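Local coordinates for protein PA-I Galactophilic Lectin (Enterobacter cloacae, PDB 6YGQ) that probably binds galactose-type sugars through a calcium ion, as a lectin domain resembling the PA-IL and PllA galactophilic lectins, at residues T51-G56 against S133-R138; A90-E95 against W106-E111. All coordinates share one frame; numbering follows the deposited sequence.

Contact 1 (T51-G56 against S133-R138); sequences TILASG and SVEVYR
The carbonyl oxygen of S133 is gripped by two donors. S55 N reaches S133 O at 3.1 Å, in the carbonyl plane, with an N-H...O angle of 148°. A water also donates to S133 O and is hydrogen-bonded to S55 OG. The S55 hydroxyl sits between its own backbone N and carbonyl carbon (chi1 64°), and a second water joins this OG to S133 OG.

From this end the two strands run antiparallel. S55/S133, L53/E135 and T51/Y137 are hydrogen-bonded pairs, each closed by two backbone bonds. Those of the T51/Y137 pair are both 2.8 Å, T51 N to Y137 O and Y137 N to T51 O. A54/V134 and I52/V136 are the non-hydrogen-bonded pairs between them.

On the I52 face, CG2 of I52 presses on CG1 of V134 at 3.4 Å, tighter than usual for two carbons. Both methyls stand anti to their own backbone N. On the L53 face, L53 CD1 lies 3.7 Å from Y137 CE1, and the two side chains cross at about a right angle. The Y137 hydroxyl donates to E135 OE1 at 2.5 Å, from above the carboxylate plane. This short bond ties the outer ends of two side chains on one strand.

Strand 24-31 pairs with the other edge of strand 129-139, and strand 102-107 with that of strand 49-59. The side chains of V134 and A54 touch L88 of the second sheet, so the I52 face is packed inside the β-sandwich. The L53 face meets the second subunit, where Y104 of that subunit packs on T51, L53 and the Y137 ring.

Contact 2 (A90-E95 against W106-E111); sequences ARLGNE and WSVPAE
L92 and V108 meet methyl to methyl, L92 CD2 to V108 CG1 at 3.6 Å. Their side chains cross at about a right angle. CG of L92 is anti to the backbone N (chi1 -177°). From there CD2 is roughly anti to CA, since CD1 takes the +74° position, and it points to residues 108-110. V108 uses the methyl that is likewise anti to its own N (chi1 178°). The same CD2 of L92 touches the P109 ring at CD, 4.2 Å away. It also lies 3.3 Å from A110 O. One leucine methyl therefore meets three successive residues.

Beside this, CB of A90 approaches W106 CZ3 obliquely at 4.4 Å. The indole also packs on Y97 and on I50 and I52 of strand 49-59, and K103 makes a cation-pi contact with it. A90 and L92, on the inner face of the sheet with strand 88-92, thus pack on the end of strand 102-107 and the loop after it. This is cross-sheet packing in a β-sandwich.

A type I' turn from L92 to E95 joins strands 88-92 and 95-98 as a tight hairpin. L92 N bonds to E95 O, and E95 N to L92 O.

No hydrogen bond crosses between the two segments. Their cohesion is apolar, and A110 O is buried against the leucine without a polar partner in the model, probably at some energetic cost.

Overall arrangement
From the N terminus the chain runs through strands 24-31 and 38-44 and then reaches 51-56, on strand 49-59. It passes the calcium ligand N60 soon after. Next come 90-95, the following hairpin strand and 106-111. Contact 2 closes this short loop, with ten residues between its segments. Strand 112-118 follows, and D120, Q124, D127 and N128 complete the calcium site before 133-138, where contact 1 closes the long loop. Contact 2 is thus nested inside contact 1. Contact 1 joins two neighbouring strands within one sheet. Contact 2 links the other sheet to the end of strand 102-107 and the residues after it. The two meet where I52 CD1 packs on W106 CE3, 4.0 Å apart.

Contact 1 (T51-G56 against S133-R138)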
loop_
_atom_site.group_PDB
_atom_site.type_symbol
_atom_site.label_atom_id
_atom_site.label_comp_id
_atom_site.label_asym_id
_atom_site.label_seq_id
_atom_site.Cartn_x
_atom_site.Cartn_y
_atom_site.Cartn_z
ATOM N N THR A 51 -1.956 2.631 -13.613
ATOM C CA THR A 51 -1.880 2.691 -12.161
ATOM C C THR A 51 -1.687 1.280 -11.628
ATOM O O THR A 51 -2.411 0.360 -12.021
ATOM C CB THR A 51 -3.138 3.327 -11.565
ATOM O OG1 THR A 51 -3.139 4.733 -11.847
ATOM C CG2 THR A 51 -3.187 3.103 -10.061
ATOM N N ILE A 52 -0.711 1.115 -10.742
ATOM C CA ILE A 52 -0.419 -0.167 -10.113
ATOM C C ILE A 52 -0.678 -0.027 -8.619
ATOM O O ILE A 52 -0.235 0.946 -7.997
ATOM C CB ILE A 52 1.030 -0.618 -10.381
ATOM C CG1 ILE A 52 1.331 -0.598 -11.883
ATOM C CG2 ILE A 52 1.260 -2.012 -9.814
ATOM C CD1 ILE A 52 2.811 -0.510 -12.208
ATOM N N LEU A 53 -1.401 -0.994 -8.051
ATOM C CA LEU A 53 -1.738 -1.013 -6.633
ATOM C C LEU A 53 -1.391 -2.374 -6.049
ATOM O O LEU A 53 -1.622 -3.402 -6.691
ATOM C CB LEU A 53 -3.224 -0.730 -6.413
ATOM C CG LEU A 53 -3.783 0.509 -7.109
ATOM C CD1 LEU A 53 -5.301 0.520 -7.015
ATOM C CD2 LEU A 53 -3.187 1.765 -6.500
ATOM N N ALA A 54 -0.868 -2.386 -4.823
ATOM C CA ALA A 54 -0.385 -3.635 -4.254
ATOM C C ALA A 54 -0.594 -3.685 -2.748
ATOM O O ALA A 54 -0.717 -2.660 -2.075
ATOM C CB ALA A 54 1.102 -3.846 -4.575
ATOM N N SER A 55 -0.624 -4.913 -2.233
ATOM C CA SER A 55 -0.748 -5.183 -0.809
ATOM C C SER A 55 -0.194 -6.575 -0.547
ATOM O O SER A 55 -0.045 -7.383 -1.468
ATOM C CB SER A 55 -2.205 -5.084 -0.343
ATOM O OG SER A 55 -3.003 -6.081 -0.961
ATOM N N GLY A 56 0.111 -6.846 0.714
ATOM C CA GLY A 56 0.484 -8.178 1.145
ATOM C C GLY A 56 1.734 -8.174 2.001
ATOM O O GLY A 56 2.429 -7.171 2.144
ATOM N N SER A 133 -0.382 -9.194 -3.711
ATOM C CA SER A 133 -1.494 -9.056 -4.640
ATOM C C SER A 133 -1.382 -7.700 -5.323
ATOM O O SER A 133 -1.284 -6.670 -4.648
ATOM C CB SER A 133 -2.830 -9.170 -3.909
ATOM O OG SER A 133 -3.012 -10.472 -3.389
ATOM N N VAL A 134 -1.395 -7.698 -6.655
ATOM C CA VAL A 134 -1.162 -6.489 -7.436
ATOM C C VAL A 134 -2.262 -6.331 -8.476
ATOM O O VAL A 134 -2.642 -7.299 -9.145
ATOM C CB VAL A 134 0.220 -6.515 -8.123
ATOM C CG1 VAL A 134 0.503 -5.175 -8.786
ATOM C CG2 VAL A 134 1.316 -6.873 -7.129
ATOM N N GLU A 135 -2.767 -5.106 -8.610
ATOM C CA GLU A 135 -3.729 -4.739 -9.638
ATOM C C GLU A 135 -3.115 -3.680 -10.547
ATOM O O GLU A 135 -2.341 -2.831 -10.095
ATOM C CB GLU A 135 -5.030 -4.201 -9.021
ATOM C CG GLU A 135 -5.697 -5.138 -8.021
ATOM C CD GLU A 135 -6.623 -4.410 -7.055
ATOM O OE1 GLU A 135 -6.986 -3.244 -7.327
ATOM O OE2 GLU A 135 -6.990 -5.008 -6.021
ATOM N N VAL A 136 -3.463 -3.732 -11.833
ATOM C CA VAL A 136 -2.983 -2.773 -12.823
ATOM C C VAL A 136 -4.181 -2.209 -13.574
ATOM O O VAL A 136 -5.016 -2.970 -14.079
ATOM C CB VAL A 136 -1.986 -3.408 -13.811
ATOM C CG1 VAL A 136 -1.427 -2.350 -14.758
ATOM C CG2 VAL A 136 -0.864 -4.105 -13.062
ATOM N N TYR A 137 -4.252 -0.882 -13.664
ATOM C CA TYR A 137 -5.359 -0.181 -14.298
ATOM C C TYR A 137 -4.847 0.705 -15.424
ATOM O O TYR A 137 -3.764 1.288 -15.325
ATOM C CB TYR A 137 -6.120 0.683 -13.281
ATOM C CG TYR A 137 -6.752 -0.106 -12.164
ATOM C CD1 TYR A 137 -6.041 -0.409 -11.010
ATOM C CD2 TYR A 137 -8.060 -0.555 -12.265
ATOM C CE1 TYR A 137 -6.619 -1.138 -9.990
ATOM C CE2 TYR A 137 -8.643 -1.283 -11.253
ATOM C CZ TYR A 137 -7.921 -1.569 -10.118
ATOM O OH TYR A 137 -8.509 -2.296 -9.110
ATOM N N ARG A 138 -5.635 0.803 -16.491
ATOM C CA ARG A 138 -5.365 1.731 -17.581
ATOM C C ARG A 138 -6.057 3.056 -17.285
ATOM O O ARG A 138 -7.246 3.077 -16.945
ATOM C CB ARG A 138 -5.854 1.155 -18.911
ATOM C CG ARG A 138 -5.464 1.968 -20.137
ATOM C CD ARG A 138 -4.183 1.448 -20.782
ATOM N NE ARG A 138 -4.302 0.062 -21.230
ATOM C CZ ARG A 138 -3.346 -0.611 -21.865
ATOM N NH1 ARG A 138 -2.185 -0.028 -22.136
ATOM N NH2 ARG A 138 -3.550 -1.869 -22.230
HETATM O O HOH W 1 -3.653 -4.966 -3.748
HETATM O O HOH W 2 -2.753 -9.157 -0.534
#

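Contact 2 (A90-E95 against W106-E111)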
loop_
_atom_site.group_PDB
_atom_site.type_symbol
_atom_site.label_atom_id
_atom_site.label_comp_id
_atom_site.label_asym_id
_atom_site.label_seq_id
_atom_site.Cartn_x
_atom_site.Cartn_y
_atom_site.Cartn_z
ATOM N N ALA A 90 8.727 -2.881 -10.751
ATOM C CA ALA A 90 8.314 -3.212 -12.103
ATOM C C ALA A 90 9.556 -3.369 -12.966
ATOM O O ALA A 90 10.544 -2.650 -12.787
ATOM C CB ALA A 90 7.401 -2.128 -12.680
ATOM N N ARG A 91 9.513 -4.329 -13.882
ATOM C CA ARG A 91 10.561 -4.515 -14.874
ATOM C C ARG A 91 9.947 -4.318 -16.250
ATOM O O ARG A 91 8.913 -4.918 -16.567
ATOM C CB ARG A 91 11.210 -5.895 -14.765
ATOM C CG ARG A 91 12.351 -6.109 -15.755
ATOM C CD ARG A 91 13.559 -6.763 -15.096
ATOM N NE ARG A 91 13.217 -8.027 -14.446
ATOM C CZ ARG A 91 13.513 -8.339 -13.184
ATOM N NH1 ARG A 91 14.165 -7.485 -12.405
ATOM N NH2 ARG A 91 13.152 -9.519 -12.700
ATOM N N LEU A 92 10.578 -3.472 -17.055
ATOM C CA LEU A 92 10.070 -3.111 -18.374
ATOM C C LEU A 92 11.280 -2.765 -19.227
ATOM O O LEU A 92 12.044 -1.868 -18.865
ATOM C CB LEU A 92 9.101 -1.931 -18.274
ATOM C CG LEU A 92 8.412 -1.445 -19.547
ATOM C CD1 LEU A 92 7.319 -2.401 -19.985
ATOM C CD2 LEU A 92 7.850 -0.045 -19.317
ATOM N N GLY A 93 11.475 -3.495 -20.320
ATOM C CA GLY A 93 12.610 -3.216 -21.188
ATOM C C GLY A 93 13.952 -3.285 -20.492
ATOM O O GLY A 93 14.812 -2.423 -20.714
ATOM N N ASN A 94 14.144 -4.292 -19.642
ATOM C CA ASN A 94 15.404 -4.546 -18.946
ATOM C C ASN A 94 15.791 -3.428 -17.984
ATOM O O ASN A 94 16.967 -3.285 -17.638
ATOM C CB ASN A 94 16.540 -4.787 -19.944
ATOM C CG ASN A 94 16.563 -6.207 -20.456
ATOM O OD1 ASN A 94 16.252 -6.467 -21.619
ATOM N ND2 ASN A 94 16.922 -7.142 -19.585
ATOM N N GLU A 95 14.825 -2.637 -17.530
ATOM C CA GLU A 95 15.057 -1.619 -16.516
ATOM C C GLU A 95 14.051 -1.812 -15.391
ATOM O O GLU A 95 12.915 -2.236 -15.620
ATOM C CB GLU A 95 14.943 -0.206 -17.094
ATOM C CG GLU A 95 16.010 0.122 -18.130
ATOM C CD GLU A 95 17.409 0.151 -17.546
ATOM O OE1 GLU A 95 18.360 -0.234 -18.260
ATOM O OE2 GLU A 95 17.563 0.568 -16.378
ATOM N N TRP A 106 1.067 6.483 -13.776
ATOM C CA TRP A 106 2.435 6.369 -14.262
ATOM C C TRP A 106 2.443 6.481 -15.777
ATOM O O TRP A 106 1.816 5.671 -16.468
ATOM C CB TRP A 106 3.027 5.034 -13.819
ATOM C CG TRP A 106 4.440 4.793 -14.252
ATOM C CD1 TRP A 106 5.411 5.728 -14.454
ATOM C CD2 TRP A 106 5.045 3.522 -14.523
ATOM N NE1 TRP A 106 6.583 5.119 -14.838
ATOM C CE2 TRP A 106 6.384 3.765 -14.887
ATOM C CE3 TRP A 106 4.584 2.203 -14.494
ATOM C CZ2 TRP A 106 7.265 2.738 -15.219
ATOM C CZ3 TRP A 106 5.459 1.185 -14.824
ATOM C CH2 TRP A 106 6.784 1.457 -15.180
ATOM N N SER A 107 3.139 7.471 -16.309
ATOM C CA SER A 107 3.298 7.565 -17.751
ATOM C C SER A 107 4.405 6.614 -18.164
ATOM O O SER A 107 5.591 6.861 -17.895
ATOM C CB SER A 107 3.586 8.987 -18.202
ATOM O OG SER A 107 3.524 9.085 -19.616
ATOM N N VAL A 108 4.035 5.528 -18.834
ATOM C CA VAL A 108 4.962 4.446 -19.160
ATOM C C VAL A 108 6.096 5.001 -20.011
ATOM O O VAL A 108 5.838 5.655 -21.042
ATOM C CB VAL A 108 4.225 3.309 -19.891
ATOM C CG1 VAL A 108 5.200 2.203 -20.270
ATOM C CG2 VAL A 108 3.099 2.762 -19.022
ATOM N N PRO A 109 7.360 4.779 -19.638
ATOM C CA PRO A 109 8.457 5.422 -20.370
ATOM C C PRO A 109 8.945 4.653 -21.587
ATOM O O PRO A 109 9.642 5.228 -22.430
ATOM C CB PRO A 109 9.560 5.531 -19.307
ATOM C CG PRO A 109 9.325 4.349 -18.417
ATOM C CD PRO A 109 7.833 4.085 -18.423
ATOM N N ALA A 110 8.602 3.372 -21.709
ATOM C CA ALA A 110 9.115 2.582 -22.817
ATOM C C ALA A 110 8.123 1.495 -23.199
ATOM O O ALA A 110 7.267 1.096 -22.406
ATOM C CB ALA A 110 10.476 1.956 -22.475
ATOM N N GLU A 111 8.260 1.020 -24.434
ATOM C CA GLU A 111 7.415 -0.049 -24.947
ATOM C C GLU A 111 7.943 -1.402 -24.490
ATOM O O GLU A 111 9.148 -1.663 -24.534
ATOM C CB GLU A 111 7.366 0.008 -26.474
ATOM C CG GLU A 111 6.467 -1.029 -27.125
ATOM C CD GLU A 111 6.422 -0.882 -28.634
ATOM O OE1 GLU A 111 7.476 -1.065 -29.279
ATOM O OE2 GLU A 111 5.338 -0.582 -29.178
#